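Local coordinates for protein carboxypeptidase A inhibitor (Ascaris suum, PDB 3FJU) that is secreted and inhibits carboxypeptidase A, its C-terminal carboxylate binding a zinc ion together with side chains of the partner protein, at residues K34-I39 and C60-L65; N20-T25 and P40-N45. All blocks are in the same frame, centred on the assembly; numbering follows the deposited sequence.

Contact 1. Residues K34-I39 and C60-L65; sequences KEHFTI and CCWDLL. Unlike the reference sequence in segment 60-65: Cys60 (reference Pro), Cys61 (reference Trp), Trp62 (reference Gly), Asp63 (reference Leu). With ZN (zinc ion), chain C; ZN (zinc ion), chain D.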
loop_
_atom_site.group_PDB
_atom_site.type_symbol
_atom_site.label_atom_id
_atom_site.label_comp_id
_atom_site.label_asym_id
_atom_site.label_seq_id
_atom_site.Cartn_x
_atom_site.Cartn_y
_atom_site.Cartn_z
ATOM N N LYS B 34 -6.189 -13.268 17.623
ATOM C CA LYS B 34 -6.497 -11.917 18.103
ATOM C C LYS B 34 -5.779 -10.816 17.335
ATOM O O LYS B 34 -6.412 -9.810 16.974
ATOM C CB LYS B 34 -6.225 -11.812 19.610
ATOM C CG LYS B 34 -7.189 -12.675 20.426
ATOM C CD LYS B 34 -8.627 -12.496 19.957
ATOM C CE LYS B 34 -9.308 -13.834 19.724
ATOM N NZ LYS B 34 -10.626 -13.689 19.056
ATOM N N GLU B 35 -4.482 -10.999 17.094
ATOM C CA GLU B 35 -3.655 -9.961 16.484
ATOM C C GLU B 35 -3.807 -9.949 14.979
ATOM O O GLU B 35 -3.662 -8.886 14.354
ATOM C CB GLU B 35 -2.161 -10.121 16.824
ATOM C CG GLU B 35 -1.762 -9.916 18.289
ATOM C CD GLU B 35 -0.225 -9.938 18.535
ATOM O OE1 GLU B 35 0.603 -10.418 17.691
ATOM O OE2 GLU B 35 0.168 -9.463 19.615
ATOM N N HIS B 36 -4.069 -11.123 14.399
ATOM C CA HIS B 36 -3.939 -11.320 12.953
ATOM C C HIS B 36 -5.057 -12.131 12.280
ATOM O O HIS B 36 -4.997 -12.381 11.059
ATOM C CB HIS B 36 -2.556 -11.935 12.642
ATOM C CG HIS B 36 -1.412 -11.061 13.047
ATOM N ND1 HIS B 36 -1.185 -9.824 12.477
ATOM C CD2 HIS B 36 -0.440 -11.237 13.974
ATOM C CE1 HIS B 36 -0.110 -9.284 13.027
ATOM N NE2 HIS B 36 0.353 -10.115 13.946
ATOM N N PHE B 37 -6.081 -12.508 13.050
ATOM C CA PHE B 37 -7.208 -13.315 12.542
ATOM C C PHE B 37 -6.749 -14.488 11.674
ATOM O O PHE B 37 -7.258 -14.738 10.571
ATOM C CB PHE B 37 -8.254 -12.442 11.842
ATOM C CG PHE B 37 -8.934 -11.494 12.782
ATOM C CD1 PHE B 37 -8.302 -10.322 13.180
ATOM C CD2 PHE B 37 -10.198 -11.793 13.311
ATOM C CE1 PHE B 37 -8.902 -9.456 14.096
ATOM C CE2 PHE B 37 -10.822 -10.917 14.199
ATOM C CZ PHE B 37 -10.165 -9.737 14.587
ATOM N N THR B 38 -5.759 -15.198 12.201
ATOM C CA THR B 38 -5.155 -16.298 11.489
ATOM C C THR B 38 -4.670 -17.380 12.455
ATOM O O THR B 38 -5.002 -17.351 13.641
ATOM C CB THR B 38 -3.995 -15.778 10.622
ATOM O OG1 THR B 38 -3.605 -16.779 9.682
ATOM C CG2 THR B 38 -2.797 -15.331 11.484
ATOM N N ILE B 39 -3.887 -18.319 11.929
ATOM C CA ILE B 39 -3.430 -19.487 12.690
ATOM C C ILE B 39 -1.920 -19.460 12.866
ATOM O O ILE B 39 -1.214 -18.784 12.112
ATOM C CB ILE B 39 -3.854 -20.815 11.998
ATOM C CG1 ILE B 39 -3.171 -20.960 10.621
ATOM C CG2 ILE B 39 -5.402 -20.902 11.933
ATOM C CD1 ILE B 39 -3.550 -22.229 9.808
ATOM N N CYS B 60 2.820 -16.644 12.895
ATOM C CA CYS B 60 1.454 -16.746 12.338
ATOM C C CYS B 60 1.435 -16.750 10.799
ATOM O O CYS B 60 2.364 -16.250 10.167
ATOM C CB CYS B 60 0.599 -15.569 12.829
ATOM S SG CYS B 60 0.620 -15.276 14.646
ATOM N N CYS B 61 0.374 -17.306 10.203
ATOM C CA CYS B 61 0.216 -17.305 8.738
ATOM C C CYS B 61 -0.271 -15.953 8.240
ATOM O O CYS B 61 -1.438 -15.618 8.409
ATOM C CB CYS B 61 -0.757 -18.397 8.287
ATOM S SG CYS B 61 -0.092 -20.074 8.519
ATOM N N TRP B 62 0.647 -15.185 7.656
ATOM C CA TRP B 62 0.374 -13.813 7.169
ATOM C C TRP B 62 0.079 -13.775 5.682
ATOM O O TRP B 62 0.585 -14.586 4.914
ATOM C CB TRP B 62 1.632 -12.956 7.369
ATOM C CG TRP B 62 1.849 -12.408 8.769
ATOM C CD1 TRP B 62 1.703 -13.067 9.976
ATOM C CD2 TRP B 62 2.298 -11.099 9.085
ATOM N NE1 TRP B 62 2.020 -12.225 11.006
ATOM C CE2 TRP B 62 2.388 -11.009 10.487
ATOM C CE3 TRP B 62 2.621 -9.969 8.305
ATOM C CZ2 TRP B 62 2.804 -9.840 11.136
ATOM C CZ3 TRP B 62 3.038 -8.809 8.946
ATOM C CH2 TRP B 62 3.125 -8.751 10.351
ATOM N N ASP B 63 -0.727 -12.802 5.269
ATOM C CA ASP B 63 -0.763 -12.444 3.854
ATOM C C ASP B 63 0.463 -11.626 3.455
ATOM O O ASP B 63 1.137 -11.034 4.308
ATOM C CB ASP B 63 -2.011 -11.604 3.554
ATOM C CG ASP B 63 -3.256 -12.455 3.369
ATOM O OD1 ASP B 63 -3.200 -13.346 2.512
ATOM O OD2 ASP B 63 -4.304 -12.213 4.029
ATOM N N LEU B 64 0.721 -11.560 2.148
ATOM C CA LEU B 64 1.640 -10.559 1.596
ATOM C C LEU B 64 0.820 -9.289 1.466
ATOM O O LEU B 64 -0.291 -9.313 0.918
ATOM C CB LEU B 64 2.187 -10.998 0.236
ATOM C CG LEU B 64 3.154 -12.195 0.196
ATOM C CD1 LEU B 64 4.284 -11.973 1.229
ATOM C CD2 LEU B 64 2.472 -13.580 0.406
ATOM N N LEU B 65 1.359 -8.205 2.001
ATOM C CA LEU B 65 0.535 -7.040 2.323
ATOM C C LEU B 65 0.706 -5.894 1.323
ATOM O O LEU B 65 1.202 -6.043 0.200
ATOM C CB LEU B 65 0.820 -6.588 3.763
ATOM C CG LEU B 65 0.669 -7.656 4.874
ATOM C CD1 LEU B 65 1.077 -7.029 6.191
ATOM C CD2 LEU B 65 -0.763 -8.239 4.947
ATOM O OXT LEU B 65 0.283 -4.778 1.588
HETATM ZN ZN ZN C . 1.732 -9.437 15.592
HETATM ZN ZN ZN D . 0.431 -4.407 -0.783
HETATM O O HOH W 1 0.236 -7.364 15.855
HETATM O O HOH W 2 3.650 -10.199 15.008
#

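Contact 2. Residues N20-T25 and P40-N45; sequences NKICST and PCKSNN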
loop_
_atom_site.group_PDB
_atom_site.type_symbol
_atom_site.label_atom_id
_atom_site.label_comp_id
_atom_site.label_asym_id
_atom_site.label_seq_id
_atom_site.Cartn_x
_atom_site.Cartn_y
_atom_site.Cartn_z
ATOM N N ASN B 20 -4.333 -26.410 9.900
ATOM C CA ASN B 20 -3.044 -26.850 9.349
ATOM C C ASN B 20 -2.416 -28.093 10.001
ATOM O O ASN B 20 -1.322 -28.489 9.643
ATOM C CB ASN B 20 -2.040 -25.681 9.252
ATOM C CG ASN B 20 -1.687 -25.076 10.616
ATOM O OD1 ASN B 20 -2.279 -25.426 11.641
ATOM N ND2 ASN B 20 -0.732 -24.147 10.622
ATOM N N LYS B 21 -3.115 -28.677 10.973
ATOM C CA LYS B 21 -2.710 -29.946 11.619
ATOM C C LYS B 21 -1.323 -29.875 12.256
ATOM O O LYS B 21 -0.457 -30.734 12.046
ATOM C CB LYS B 21 -2.818 -31.130 10.639
ATOM C CG LYS B 21 -4.224 -31.327 10.102
ATOM C CD LYS B 21 -5.199 -31.699 11.197
ATOM C CE LYS B 21 -6.507 -32.196 10.602
ATOM N NZ LYS B 21 -7.465 -31.098 10.304
ATOM N N ILE B 22 -1.106 -28.811 13.013
ATOM C CA ILE B 22 0.114 -28.694 13.794
ATOM C C ILE B 22 -0.229 -28.368 15.237
ATOM O O ILE B 22 -1.280 -27.783 15.545
ATOM C CB ILE B 22 1.121 -27.634 13.248
ATOM C CG1 ILE B 22 0.621 -26.202 13.510
ATOM C CG2 ILE B 22 1.417 -27.875 11.759
ATOM C CD1 ILE B 22 1.721 -25.123 13.454
ATOM N N CYS B 23 0.681 -28.765 16.115
ATOM C CA CYS B 23 0.561 -28.471 17.535
ATOM C C CYS B 23 1.022 -27.048 17.810
ATOM O O CYS B 23 1.995 -26.558 17.206
ATOM C CB CYS B 23 1.422 -29.457 18.323
ATOM S SG CYS B 23 0.885 -31.152 18.175
ATOM N N SER B 24 0.323 -26.378 18.719
ATOM C CA SER B 24 0.663 -25.016 19.121
ATOM C C SER B 24 0.167 -24.773 20.544
ATOM O O SER B 24 -0.801 -25.401 20.993
ATOM C CB SER B 24 0.009 -24.000 18.177
ATOM O OG SER B 24 0.151 -22.691 18.682
ATOM N N THR B 25 0.830 -23.858 21.246
ATOM C CA THR B 25 0.358 -23.453 22.561
ATOM C C THR B 25 -0.949 -22.688 22.420
ATOM O O THR B 25 -1.241 -22.068 21.367
ATOM C CB THR B 25 1.383 -22.565 23.308
ATOM O OG1 THR B 25 1.587 -21.342 22.588
ATOM C CG2 THR B 25 2.697 -23.290 23.460
ATOM N N PRO B 40 -1.410 -20.185 13.875
ATOM C CA PRO B 40 0.036 -20.275 14.070
ATOM C C PRO B 40 0.717 -21.150 13.032
ATOM O O PRO B 40 0.080 -21.982 12.368
ATOM C CB PRO B 40 0.169 -20.972 15.436
ATOM C CG PRO B 40 -1.144 -20.911 16.053
ATOM C CD PRO B 40 -2.131 -20.911 14.929
ATOM N N CYS B 41 2.031 -20.994 12.948
ATOM C CA CYS B 41 2.851 -21.787 12.060
ATOM C C CYS B 41 4.272 -21.808 12.604
ATOM O O CYS B 41 4.672 -20.935 13.394
ATOM C CB CYS B 41 2.849 -21.189 10.655
ATOM S SG CYS B 41 3.225 -19.395 10.652
ATOM N N LYS B 42 5.037 -22.794 12.145
ATOM C CA LYS B 42 6.465 -22.894 12.440
ATOM C C LYS B 42 7.298 -22.539 11.223
ATOM O O LYS B 42 8.415 -22.024 11.368
ATOM C CB LYS B 42 6.801 -24.305 12.926
ATOM C CG LYS B 42 6.021 -24.772 14.140
ATOM C CD LYS B 42 6.377 -23.998 15.390
ATOM C CE LYS B 42 6.188 -24.880 16.626
ATOM N NZ LYS B 42 5.843 -24.049 17.796
ATOM N N SER B 43 6.758 -22.822 10.032
ATOM C CA SER B 43 7.392 -22.431 8.769
ATOM C C SER B 43 6.348 -22.189 7.692
ATOM O O SER B 43 5.165 -22.475 7.900
ATOM C CB SER B 43 8.374 -23.512 8.295
ATOM O OG SER B 43 7.687 -24.664 7.846
ATOM N N ASN B 44 6.788 -21.696 6.530
ATOM C CA ASN B 44 5.880 -21.419 5.400
ATOM C C ASN B 44 5.023 -22.626 5.021
ATOM O O ASN B 44 3.874 -22.482 4.596
ATOM C CB ASN B 44 6.641 -20.934 4.149
ATOM C CG ASN B 44 7.149 -19.495 4.266
ATOM O OD1 ASN B 44 6.841 -18.789 5.210
ATOM N ND2 ASN B 44 7.968 -19.082 3.309
ATOM N N ASN B 45 5.594 -23.822 5.170
ATOM C CA ASN B 45 4.898 -25.061 4.845
ATOM C C ASN B 45 3.581 -25.234 5.624
ATOM O O ASN B 45 2.626 -25.812 5.117
ATOM C CB ASN B 45 5.856 -26.228 5.078
ATOM C CG ASN B 45 5.379 -27.524 4.464
ATOM O OD1 ASN B 45 5.165 -27.633 3.255
ATOM N ND2 ASN B 45 5.262 -28.534 5.302
#

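Contact 1. Residues K34-I39 and C60-L65
Two hydrogen bonds tie the residues just past helix 26-36 to strand 60-62, and both involve Cys61. Cys61 N donates to Ile39 O over 2.9 Å. The bond is close to straight at the hydrogen (162°) and comes in almost along the C=O axis. The same oxygen also takes a CA-H...O contact from Cys60 CA. One residue back, Thr38 has OG1 anti to its backbone N, which sends the hydroxyl across to Cys61 O. This 2.8 Å bond from Thr38 OG1 lies in the carbonyl plane, on a lone pair of Cys61 O.

Apolar contacts fill in around the pair. Thr38 CG2, in the crowded position between N and C, rests on Cys60 CB at 3.7 Å, while Ile39 CG1 meets Cys61 SG at 3.8 Å. Disulfides carry both sulfurs onward, Cys60 to Cys32 within the helix and Cys61 to Cys47.

The aromatic contact is oblique. Trp62 NE1 sits above the centre of one face of the His36 imidazole and Glu35 CB lies against the other, with the His36 and Trp62 planes inclined at 44°. The tightest approach is His36 CE1 to Trp62 CZ2, 3.5 Å. Between the Trp62 ring and Glu35 CB, the imidazole aims NE2 at a zinc ion.

That zinc is gripped by His36 NE2 at 2.2 Å, more loosely by Glu35 OE1 at 2.6 Å, and by two waters. At the far end of the other segment, Leu65 O and OXT bind a second zinc shared with acidic and polar side chains of the partner protein chain, consistent with a carboxypeptidase inhibitor that inserts its C-terminal tail into the enzyme's active site.

Contact 2. Residues N20-T25 and P40-N45
Pro40 packs against the second strand of the N-terminal beta hairpin, 15-17 paired antiparallel with 22-24, which carries a G1 beta bulge where Lys21 and Ile22 face Val17. The touching parts run almost perpendicular, 88° apart, so residues 40-42 cross the strand instead of pairing with it. The Pro40 ring comes first: its CG lies 3.4 Å from Ser24 OG, the hydroxyl being anti to the Ser24 backbone N. Ile29 and Cys32 of helix 26-36 and Val17 also touch the ring, which places it in the core between helix and hairpin. Asn20 ND2 donates to Pro40 O over 2.9 Å, nearly along the C=O axis and close to the Asn20 amide plane, though bent at the hydrogen (146°). At Cys41 the side chain turns away from the strand, into its disulfide with Cys56. Ile22 CD1 packs on the Pro40-Cys41 peptide, 3.7 Å from Pro40 O and close to Cys41 CA. Lys42 adds a looser edge, its CG coming near Ile22 CD1. Beyond it the chain curls into a 3-10 turn that begins at Asn44. Asn20 ND2 also bonds Asp46 O, while Asp46 OD2 accepts the N-H groups of both Lys42 and Ser43.

In the fold
From the N terminus the chain makes the hairpin of strands 15-17 and 22-24, then enters helix 26-36. Contact 2 closes the loop that contains this helix, bringing residues 40-45 back to the hairpin. Contact 1 begins inside that loop, at the helix end, and closes a second one through the hairpin of strands 55-57 and 60-62. The two loops therefore cross, neither nesting in the other. Ile39 and Pro40 are chain neighbours, so one short run serves both contacts. The two contacts also touch directly: Ile39 CD1 packs on Asn20 CG, and Cys41 SG on the Cys60 backbone. Together they join N-terminal hairpin, helix and C-terminal hairpin.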